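Local coordinates for protein-glutamine deamidase Cif (Burkholderia pseudomallei, PDB 3EIR), which deamidates a glutamine side chain of host NEDD8, silencing cullin-RING ubiquitin ligases and so arresting the host cell cycle, at residues A[202-207]-A[240-245]; A[189-194]-A[250-255]; A[61-66]-A[113-118]. All blocks are in the same frame, centred on the assembly; numbering follows the deposited sequence.

Contact 1 of 3, residues A[202-207]-A[240-245]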
loop_
_atom_site.group_PDB
_atom_site.type_symbol
_atom_site.label_atom_id
_atom_site.label_comp_id
_atom_site.label_asym_id
_atom_site.label_seq_id
_atom_site.Cartn_x
_atom_site.Cartn_y
_atom_site.Cartn_z
ATOM N N SER A 202 -0.421 9.354 8.865
ATOM C CA SER A 202 -0.453 10.540 9.710
ATOM C C SER A 202 0.866 10.720 10.451
ATOM O O SER A 202 1.338 11.830 10.613
ATOM C CB SER A 202 -1.637 10.505 10.674
ATOM O OG SER A 202 -1.337 11.217 11.859
ATOM N N ARG A 203 1.481 9.625 10.875
ATOM C CA ARG A 203 2.759 9.718 11.586
ATOM C C ARG A 203 3.962 9.843 10.652
ATOM O O ARG A 203 4.867 10.624 10.910
ATOM C CB ARG A 203 2.953 8.518 12.521
ATOM C CG ARG A 203 2.046 8.528 13.737
ATOM C CD ARG A 203 2.594 9.442 14.830
ATOM N NE ARG A 203 3.601 8.777 15.660
ATOM C CZ ARG A 203 4.903 8.745 15.387
ATOM N NH1 ARG A 203 5.735 8.114 16.203
ATOM N NH2 ARG A 203 5.377 9.339 14.300
ATOM N N ARG A 204 3.983 9.069 9.572
ATOM C CA ARG A 204 5.186 9.010 8.749
ATOM C C ARG A 204 4.932 9.166 7.248
ATOM O O ARG A 204 5.815 8.911 6.429
ATOM C CB ARG A 204 5.964 7.725 9.055
ATOM C CG ARG A 204 6.522 7.682 10.483
ATOM C CD ARG A 204 7.629 6.662 10.607
ATOM N NE ARG A 204 8.647 6.854 9.581
ATOM C CZ ARG A 204 9.609 5.979 9.302
ATOM N NH1 ARG A 204 9.696 4.833 9.976
ATOM N NH2 ARG A 204 10.486 6.252 8.347
ATOM N N GLY A 205 3.730 9.613 6.900
ATOM C CA GLY A 205 3.344 9.806 5.511
ATOM C C GLY A 205 4.302 10.642 4.679
ATOM O O GLY A 205 4.567 10.323 3.523
ATOM N N SER A 206 4.823 11.713 5.267
ATOM C CA SER A 206 5.706 12.630 4.549
ATOM C C SER A 206 7.125 12.643 5.113
ATOM O O SER A 206 7.862 13.620 4.946
ATOM C CB SER A 206 5.125 14.045 4.560
ATOM O OG SER A 206 3.928 14.101 3.801
ATOM N N ASP A 207 7.488 11.556 5.787
ATOM C CA ASP A 207 8.824 11.365 6.339
ATOM C C ASP A 207 9.671 10.614 5.313
ATOM O O ASP A 207 9.509 9.412 5.142
ATOM C CB ASP A 207 8.724 10.564 7.646
ATOM C CG ASP A 207 10.036 10.507 8.418
ATOM O OD1 ASP A 207 11.032 11.106 7.961
ATOM O OD2 ASP A 207 10.075 9.850 9.485
ATOM N N ILE A 240 6.573 2.661 12.735
ATOM C CA ILE A 240 6.168 4.058 12.896
ATOM C C ILE A 240 7.095 4.860 13.782
ATOM O O ILE A 240 7.379 6.015 13.477
ATOM C CB ILE A 240 4.746 4.244 13.471
ATOM C CG1 ILE A 240 4.248 2.973 14.132
ATOM C CG2 ILE A 240 3.788 4.776 12.414
ATOM C CD1 ILE A 240 3.258 3.250 15.238
ATOM N N ASP A 241 7.535 4.254 14.884
ATOM C CA ASP A 241 8.424 4.923 15.824
ATOM C C ASP A 241 9.880 4.641 15.488
ATOM O O ASP A 241 10.775 5.094 16.189
ATOM C CB ASP A 241 8.131 4.475 17.259
ATOM C CG ASP A 241 6.648 4.480 17.585
ATOM O OD1 ASP A 241 6.085 5.574 17.814
ATOM O OD2 ASP A 241 6.047 3.383 17.622
ATOM N N LYS A 242 10.116 3.898 14.412
ATOM C CA LYS A 242 11.470 3.482 14.055
ATOM C C LYS A 242 12.085 2.717 15.214
ATOM O O LYS A 242 13.303 2.697 15.391
ATOM C CB LYS A 242 12.343 4.684 13.708
ATOM C CG LYS A 242 11.935 5.417 12.436
ATOM C CD LYS A 242 12.617 6.781 12.367
ATOM C CE LYS A 242 12.293 7.516 11.071
ATOM N NZ LYS A 242 12.915 6.870 9.877
ATOM N N ASP A 243 11.223 2.097 16.009
ATOM C CA ASP A 243 11.650 1.359 17.187
ATOM C C ASP A 243 12.072 -0.062 16.833
ATOM O O ASP A 243 11.231 -0.896 16.498
ATOM C CB ASP A 243 10.508 1.318 18.199
ATOM C CG ASP A 243 10.939 0.764 19.534
ATOM O OD1 ASP A 243 12.136 0.444 19.683
ATOM O OD2 ASP A 243 10.078 0.644 20.429
ATOM N N PRO A 244 13.378 -0.350 16.926
ATOM C CA PRO A 244 13.922 -1.661 16.555
ATOM C C PRO A 244 13.388 -2.758 17.470
ATOM O O PRO A 244 13.297 -3.915 17.064
ATOM C CB PRO A 244 15.431 -1.495 16.784
ATOM C CG PRO A 244 15.662 -0.029 16.937
ATOM C CD PRO A 244 14.406 0.524 17.510
ATOM N N HIS A 245 13.040 -2.385 18.696
ATOM C CA HIS A 245 12.533 -3.330 19.679
ATOM C C HIS A 245 11.107 -3.787 19.388
ATOM O O HIS A 245 10.601 -4.707 20.034
ATOM C CB HIS A 245 12.634 -2.729 21.085
ATOM C CG HIS A 245 14.034 -2.693 21.619
ATOM N ND1 HIS A 245 15.000 -1.848 21.117
ATOM C CD2 HIS A 245 14.631 -3.408 22.601
ATOM C CE1 HIS A 245 16.131 -2.040 21.772
ATOM N NE2 HIS A 245 15.934 -2.981 22.678
#

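Contact 2 of 3, residues A[189-194]-A[250-255]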
loop_
_atom_site.group_PDB
_atom_site.type_symbol
_atom_site.label_atom_id
_atom_site.label_comp_id
_atom_site.label_asym_id
_atom_site.label_seq_id
_atom_site.Cartn_x
_atom_site.Cartn_y
_atom_site.Cartn_z
ATOM N N GLY A 189 1.773 -9.833 12.818
ATOM C CA GLY A 189 1.954 -11.276 12.763
ATOM C C GLY A 189 3.304 -11.691 12.209
ATOM O O GLY A 189 3.773 -12.787 12.467
ATOM N N GLY A 190 3.925 -10.815 11.427
ATOM C CA GLY A 190 5.244 -11.094 10.893
ATOM C C GLY A 190 6.325 -10.376 11.675
ATOM O O GLY A 190 6.213 -10.193 12.889
ATOM N N ALA A 191 7.375 -9.960 10.978
ATOM C CA ALA A 191 8.489 -9.292 11.628
ATOM C C ALA A 191 8.078 -7.885 12.071
ATOM O O ALA A 191 8.606 -7.349 13.041
ATOM C CB ALA A 191 9.684 -9.236 10.698
ATOM N N LEU A 192 7.118 -7.303 11.365
ATOM C CA LEU A 192 6.680 -5.939 11.650
ATOM C C LEU A 192 5.377 -5.894 12.452
ATOM O O LEU A 192 4.505 -6.755 12.298
ATOM C CB LEU A 192 6.539 -5.144 10.341
ATOM C CG LEU A 192 7.898 -4.816 9.723
ATOM C CD1 LEU A 192 7.803 -4.674 8.223
ATOM C CD2 LEU A 192 8.478 -3.561 10.359
ATOM N N PRO A 193 5.227 -4.860 13.289
ATOM C CA PRO A 193 4.030 -4.701 14.114
ATOM C C PRO A 193 2.848 -4.252 13.266
ATOM O O PRO A 193 3.043 -3.571 12.261
ATOM C CB PRO A 193 4.405 -3.549 15.057
ATOM C CG PRO A 193 5.753 -3.048 14.611
ATOM C CD PRO A 193 6.073 -3.655 13.306
ATOM N N ALA A 194 1.635 -4.596 13.678
ATOM C CA ALA A 194 0.452 -4.056 13.024
ATOM C C ALA A 194 0.494 -2.528 12.988
ATOM O O ALA A 194 0.934 -1.870 13.944
ATOM C CB ALA A 194 -0.801 -4.526 13.727
ATOM N N LYS A 250 13.135 -12.877 13.516
ATOM C CA LYS A 250 12.944 -14.329 13.505
ATOM C C LYS A 250 11.842 -14.747 12.539
ATOM O O LYS A 250 11.863 -15.854 11.986
ATOM C CB LYS A 250 12.600 -14.849 14.906
ATOM C CG LYS A 250 13.772 -15.425 15.677
ATOM C CD LYS A 250 14.719 -14.357 16.187
ATOM C CE LYS A 250 15.738 -14.968 17.140
ATOM N NZ LYS A 250 16.898 -14.068 17.369
ATOM N N LYS A 251 10.875 -13.857 12.350
ATOM C CA LYS A 251 9.699 -14.155 11.551
ATOM C C LYS A 251 9.920 -13.896 10.068
ATOM O O LYS A 251 9.017 -14.091 9.251
ATOM C CB LYS A 251 8.508 -13.354 12.072
ATOM C CG LYS A 251 8.153 -13.723 13.498
ATOM C CD LYS A 251 6.943 -12.963 13.992
ATOM C CE LYS A 251 6.299 -13.675 15.173
ATOM N NZ LYS A 251 5.557 -14.894 14.744
ATOM N N LEU A 252 11.125 -13.454 9.725
ATOM C CA LEU A 252 11.501 -13.286 8.331
ATOM C C LEU A 252 11.535 -14.646 7.676
ATOM O O LEU A 252 11.900 -15.619 8.312
ATOM C CB LEU A 252 12.886 -12.655 8.230
ATOM C CG LEU A 252 12.919 -11.174 8.585
ATOM C CD1 LEU A 252 14.298 -10.590 8.349
ATOM C CD2 LEU A 252 11.880 -10.442 7.762
ATOM N N HIS A 253 11.146 -14.720 6.412
ATOM C CA HIS A 253 11.365 -15.936 5.641
ATOM C C HIS A 253 12.578 -15.729 4.752
ATOM O O HIS A 253 12.508 -15.065 3.712
ATOM C CB HIS A 253 10.126 -16.313 4.834
ATOM C CG HIS A 253 9.096 -17.040 5.636
ATOM N ND1 HIS A 253 8.322 -16.417 6.592
ATOM C CD2 HIS A 253 8.727 -18.344 5.643
ATOM C CE1 HIS A 253 7.513 -17.303 7.144
ATOM N NE2 HIS A 253 7.739 -18.480 6.588
ATOM N N LEU A 254 13.696 -16.293 5.189
ATOM C CA LEU A 254 15.004 -15.977 4.629
ATOM C C LEU A 254 15.220 -16.472 3.201
ATOM O O LEU A 254 16.135 -16.019 2.515
ATOM C CB LEU A 254 16.105 -16.475 5.567
ATOM C CG LEU A 254 16.101 -15.690 6.882
ATOM C CD1 LEU A 254 16.775 -16.443 7.997
ATOM C CD2 LEU A 254 16.729 -14.304 6.694
ATOM N N ASP A 255 14.377 -17.390 2.749
ATOM C CA ASP A 255 14.456 -17.843 1.365
ATOM C C ASP A 255 13.324 -17.277 0.505
ATOM O O ASP A 255 13.045 -17.784 -0.582
ATOM C CB ASP A 255 14.483 -19.368 1.298
ATOM C CG ASP A 255 15.754 -19.947 1.882
ATOM O OD1 ASP A 255 15.681 -21.016 2.520
ATOM O OD2 ASP A 255 16.825 -19.321 1.718
#

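Contact 3 of 3, residues A[61-66]-A[113-118]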
loop_
_atom_site.group_PDB
_atom_site.type_symbol
_atom_site.label_atom_id
_atom_site.label_comp_id
_atom_site.label_asym_id
_atom_site.label_seq_id
_atom_site.Cartn_x
_atom_site.Cartn_y
_atom_site.Cartn_z
ATOM N N ASP A 61 -11.832 -5.278 -3.493
ATOM C CA ASP A 61 -10.769 -6.117 -4.044
ATOM C C ASP A 61 -10.892 -6.446 -5.545
ATOM O O ASP A 61 -10.210 -7.332 -6.048
ATOM C CB ASP A 61 -10.622 -7.395 -3.215
ATOM C CG ASP A 61 -11.778 -8.360 -3.417
ATOM O OD1 ASP A 61 -12.839 -7.942 -3.937
ATOM O OD2 ASP A 61 -11.617 -9.546 -3.054
ATOM N N ARG A 62 -11.746 -5.730 -6.265
ATOM C CA ARG A 62 -11.847 -5.922 -7.709
ATOM C C ARG A 62 -10.820 -5.058 -8.457
ATOM O O ARG A 62 -10.966 -3.838 -8.537
ATOM C CB ARG A 62 -13.265 -5.594 -8.176
ATOM C CG ARG A 62 -13.622 -6.125 -9.553
ATOM C CD ARG A 62 -15.131 -6.077 -9.771
ATOM N NE ARG A 62 -15.553 -6.982 -10.836
ATOM C CZ ARG A 62 -16.725 -7.609 -10.869
ATOM N NH1 ARG A 62 -17.599 -7.434 -9.884
ATOM N NH2 ARG A 62 -17.021 -8.416 -11.881
ATOM N N TYR A 63 -9.796 -5.696 -9.020
ATOM C CA TYR A 63 -8.640 -4.974 -9.556
ATOM C C TYR A 63 -8.602 -4.773 -11.060
ATOM O O TYR A 63 -7.695 -4.112 -11.568
ATOM C CB TYR A 63 -7.348 -5.658 -9.141
ATOM C CG TYR A 63 -7.194 -5.774 -7.656
ATOM C CD1 TYR A 63 -7.341 -4.656 -6.841
ATOM C CD2 TYR A 63 -6.898 -6.990 -7.065
ATOM C CE1 TYR A 63 -7.200 -4.750 -5.482
ATOM C CE2 TYR A 63 -6.751 -7.093 -5.693
ATOM C CZ TYR A 63 -6.910 -5.967 -4.909
ATOM O OH TYR A 63 -6.764 -6.057 -3.545
ATOM N N ASP A 64 -9.555 -5.346 -11.781
ATOM C CA ASP A 64 -9.497 -5.270 -13.237
ATOM C C ASP A 64 -10.404 -4.172 -13.792
ATOM O O ASP A 64 -10.433 -3.938 -14.997
ATOM C CB ASP A 64 -9.790 -6.634 -13.882
ATOM C CG ASP A 64 -11.205 -7.111 -13.631
ATOM O OD1 ASP A 64 -11.817 -6.671 -12.633
ATOM O OD2 ASP A 64 -11.705 -7.925 -14.439
ATOM N N THR A 65 -11.123 -3.500 -12.895
ATOM C CA THR A 65 -11.903 -2.306 -13.234
ATOM C C THR A 65 -11.303 -1.031 -12.602
ATOM O O THR A 65 -10.551 -1.106 -11.635
ATOM C CB THR A 65 -13.370 -2.456 -12.780
ATOM O OG1 THR A 65 -13.895 -1.172 -12.417
ATOM C CG2 THR A 65 -13.460 -3.379 -11.569
ATOM N N LEU A 66 -11.639 0.128 -13.160
ATOM C CA LEU A 66 -11.137 1.400 -12.675
ATOM C C LEU A 66 -11.637 1.641 -11.248
ATOM O O LEU A 66 -12.824 1.465 -10.973
ATOM C CB LEU A 66 -11.626 2.512 -13.605
ATOM C CG LEU A 66 -10.726 3.701 -13.902
ATOM C CD1 LEU A 66 -9.428 3.263 -14.543
ATOM C CD2 LEU A 66 -11.471 4.662 -14.825
ATOM N N ALA A 113 -1.869 -1.878 -0.421
ATOM C CA ALA A 113 -0.899 -1.592 -1.475
ATOM C C ALA A 113 -1.508 -1.608 -2.881
ATOM O O ALA A 113 -1.257 -0.698 -3.669
ATOM C CB ALA A 113 0.287 -2.515 -1.401
ATOM N N ASN A 114 -2.308 -2.624 -3.194
ATOM C CA ASN A 114 -2.885 -2.738 -4.531
ATOM C C ASN A 114 -3.786 -1.535 -4.816
ATOM O O ASN A 114 -3.708 -0.923 -5.878
ATOM C CB ASN A 114 -3.729 -4.017 -4.681
ATOM C CG ASN A 114 -2.882 -5.295 -4.816
ATOM O OD1 ASN A 114 -1.727 -5.263 -5.225
ATOM N ND2 ASN A 114 -3.479 -6.420 -4.477
ATOM N N ASN A 115 -4.656 -1.218 -3.864
ATOM C CA ASN A 115 -5.672 -0.195 -4.077
ATOM C C ASN A 115 -5.122 1.228 -4.108
ATOM O O ASN A 115 -5.590 2.059 -4.878
ATOM C CB ASN A 115 -6.789 -0.320 -3.046
ATOM C CG ASN A 115 -7.813 -1.369 -3.437
ATOM O OD1 ASN A 115 -8.437 -1.275 -4.500
ATOM N ND2 ASN A 115 -7.999 -2.379 -2.572
ATOM N N ILE A 116 -4.130 1.514 -3.273
ATOM C CA ILE A 116 -3.490 2.820 -3.325
ATOM C C ILE A 116 -2.623 2.955 -4.582
ATOM O O ILE A 116 -2.504 4.041 -5.137
ATOM C CB ILE A 116 -2.696 3.118 -2.049
ATOM C CG1 ILE A 116 -3.644 3.066 -0.849
ATOM C CG2 ILE A 116 -2.028 4.481 -2.151
ATOM C CD1 ILE A 116 -3.023 3.448 0.471
ATOM N N PHE A 117 -2.056 1.840 -5.049
ATOM C CA PHE A 117 -1.330 1.818 -6.318
ATOM C C PHE A 117 -2.265 2.205 -7.470
ATOM O O PHE A 117 -1.895 3.004 -8.325
ATOM C CB PHE A 117 -0.753 0.432 -6.576
ATOM C CG PHE A 117 0.072 0.327 -7.833
ATOM C CD1 PHE A 117 1.422 0.630 -7.820
ATOM C CD2 PHE A 117 -0.496 -0.104 -9.022
ATOM C CE1 PHE A 117 2.194 0.509 -8.966
ATOM C CE2 PHE A 117 0.279 -0.226 -10.176
ATOM C CZ PHE A 117 1.620 0.080 -10.145
ATOM N N LYS A 118 -3.461 1.623 -7.479
ATOM C CA LYS A 118 -4.474 1.922 -8.479
ATOM C C LYS A 118 -4.867 3.383 -8.404
ATOM O O LYS A 118 -4.879 4.073 -9.415
ATOM C CB LYS A 118 -5.710 1.055 -8.269
ATOM C CG LYS A 118 -5.532 -0.394 -8.737
ATOM C CD LYS A 118 -6.783 -1.237 -8.495
ATOM C CE LYS A 118 -8.020 -0.691 -9.221
ATOM N NZ LYS A 118 -8.053 -1.123 -10.655
HETATM O O HOH W 1 -5.318 -8.220 -2.408
#

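Contact 1 of 3, residues A[202-207]-A[240-245]
A charged cluster on the protein surface joins helix 197-204 and the type I beta turn from Arg-204 to Asp-207 to the loop that follows helix 227-238, with Arg-203 meeting Asp-241 and Arg-204 meeting Lys-242. The outer link is a salt bridge: Arg-203 NH1 lies 3.0 Å from Asp-241 OD1, with the oxygen at the edge of the guanidinium, near its plane. The hydrogen bond within it is weak, bent to 125° at the hydrogen, and the carboxylate is turned 63° out of the guanidinium plane. Bends at chi2 and chi3 curl the arginine chain round and turn its guanidinium to Asp-241. Nearer the backbone, Arg-203 CB rests 3.8 Å from Ile-240 CG2; the Ile-240 side chain is about 7 Å from that of Gln-184, an inferred active-site residue.

Arg-204 reaches deeper. Its CD passes 3.0 Å from Ile-240 O, a tight approach, and its guanidinium then lies under the end of Lys-242, whose CE sits 3.5 Å above the centre of one face. Lys-242 NZ is 2.9 Å from Arg-204 NH2; both atoms are donors, so this is no hydrogen bond. The lysine chain stays extended until chi4 (-69°), where it turns. Asp-207 stands close by, its OD2 taking a weak, bent bond from Arg-204 NE at 3.3 Å as part of a salt bridge, and lying 4.1 Å from Lys-242 NZ.

What pulls the two cations together is probably the end of helix 227-238: Arg-204 NH1 and Lys-242 NZ both donate to Ser-236 O, and Arg-204 NH1 also to Gln-239 O. Asp-207 would offset part of the charge. The buried Arg-204 is thus held largely by backbone carbonyls, whereas the exposed Arg-203 to Asp-241 pair, with its single weak bond, is probably the more adaptable link.

Contact 2 of 3, residues A[189-194]-A[250-255]
Lys-251 and Leu-252 lie against Gly-189, Gly-190 and Ala-191, and no hydrogen bond joins the two segments directly; the contact rests on packing of aliphatic carbon on backbone and of methyl on methyl.

The backbone part belongs to Lys-251. Its CB sits 3.7 Å from Ala-191 N, where the backbones come nearest, with the CA atoms of Ala-191 and Lys-251 5.0 Å apart. From there the side chain runs along the glycine pair: CD approaches Gly-190 O at 3.1 Å and Gly-189 O at 3.5 Å. The chain is nearly straight as far as CE and turns only at chi4 (-74°), which leaves NZ 3.6 Å from Gly-189 O, an approach that is at most electrostatic.

The apolar part is smaller and more buried. Ala-191 CB meets Leu-252 CD2 at 3.9 Å, one methyl against one branch of the leucine. Ala-191 thus adds to the packing around Leu-252, made with Leu-234 and the side chain of Gln-230 on helix 227-238 and with Leu-162.

A backbone hydrogen bond links Ala-191 to Asp-248, just before the second segment, and Asp-248 OD1 accepts from Lys-250 N.

The arrangement is a meeting of two irregular loops at the rim of a papain-like fold, one leaving strand 181-183 and the other leading into strand 258-265. Gly-190 lies about 8 Å from the side chain of His-164, an inferred active-site residue, which places the glycine pair near the probable catalytic centre.

Contact 3 of 3, residues A[61-66]-A[113-118]
The irregular loop from Tyr-63 to Leu-66 runs roughly in the direction of the helical segment 113-118, with the carbonyls of Tyr-63 and Thr-65 turned to Lys-118; the closest CA atoms, of Leu-66 and Lys-118, are 7.9 Å apart. Lys-118 NZ donates to Thr-65 O at 2.7 Å, tilted 30° from the carbonyl plane, and to Tyr-63 O at 3.1 Å, from above the Tyr-63 carbonyl plane. Bends at chi3 and chi4 (60° and 82°) bring the ammonium group within bonding distance of both oxygens. The ammonium also makes a salt bridge with Glu-122 and a hydrogen bond to Ile-127 O.

The Tyr-63 ring lies between Asn-114 on one face, whose CB is 3.6 Å from Tyr-63 CE1, and Asp-61 O on the other, 3.4 Å above the ring centre. Asn-115 OD1 and Lys-118 CD meet the ring at its edge. A water bonds to Tyr-63 OH at 2.8 Å and weakly to Asn-114 ND2. Asn-115 ND2 donates to Leu-111 O and Asn-60 O, while its OD1 accepts from Arg-70.

The loop between helices 52-58 and 72-85 thus covers one side of helix 111-121, whose Ala-113 and Phe-117 pack on strands of the central sheet.

From the N terminus, contact 3 comes first: it closes the path from the loop after helix 52-58, through helices 72-85 and 89-96, to helix 111-121. The chain then builds strands 152-159, 164-170 and 181-183 before contact 2 opens in the following loop. Contact 1 opens on helix 197-204 and closes after helix 227-238, all before contact 2 closes at 250-255, so contact 1 is wholly enclosed by contact 2. Together these two hold the loop between helix 227-238 and strand 258-265 at two places, their nearest atoms about 6 Å apart. Contact 3 lies across the chain's centre from both, with centres about 25 Å away.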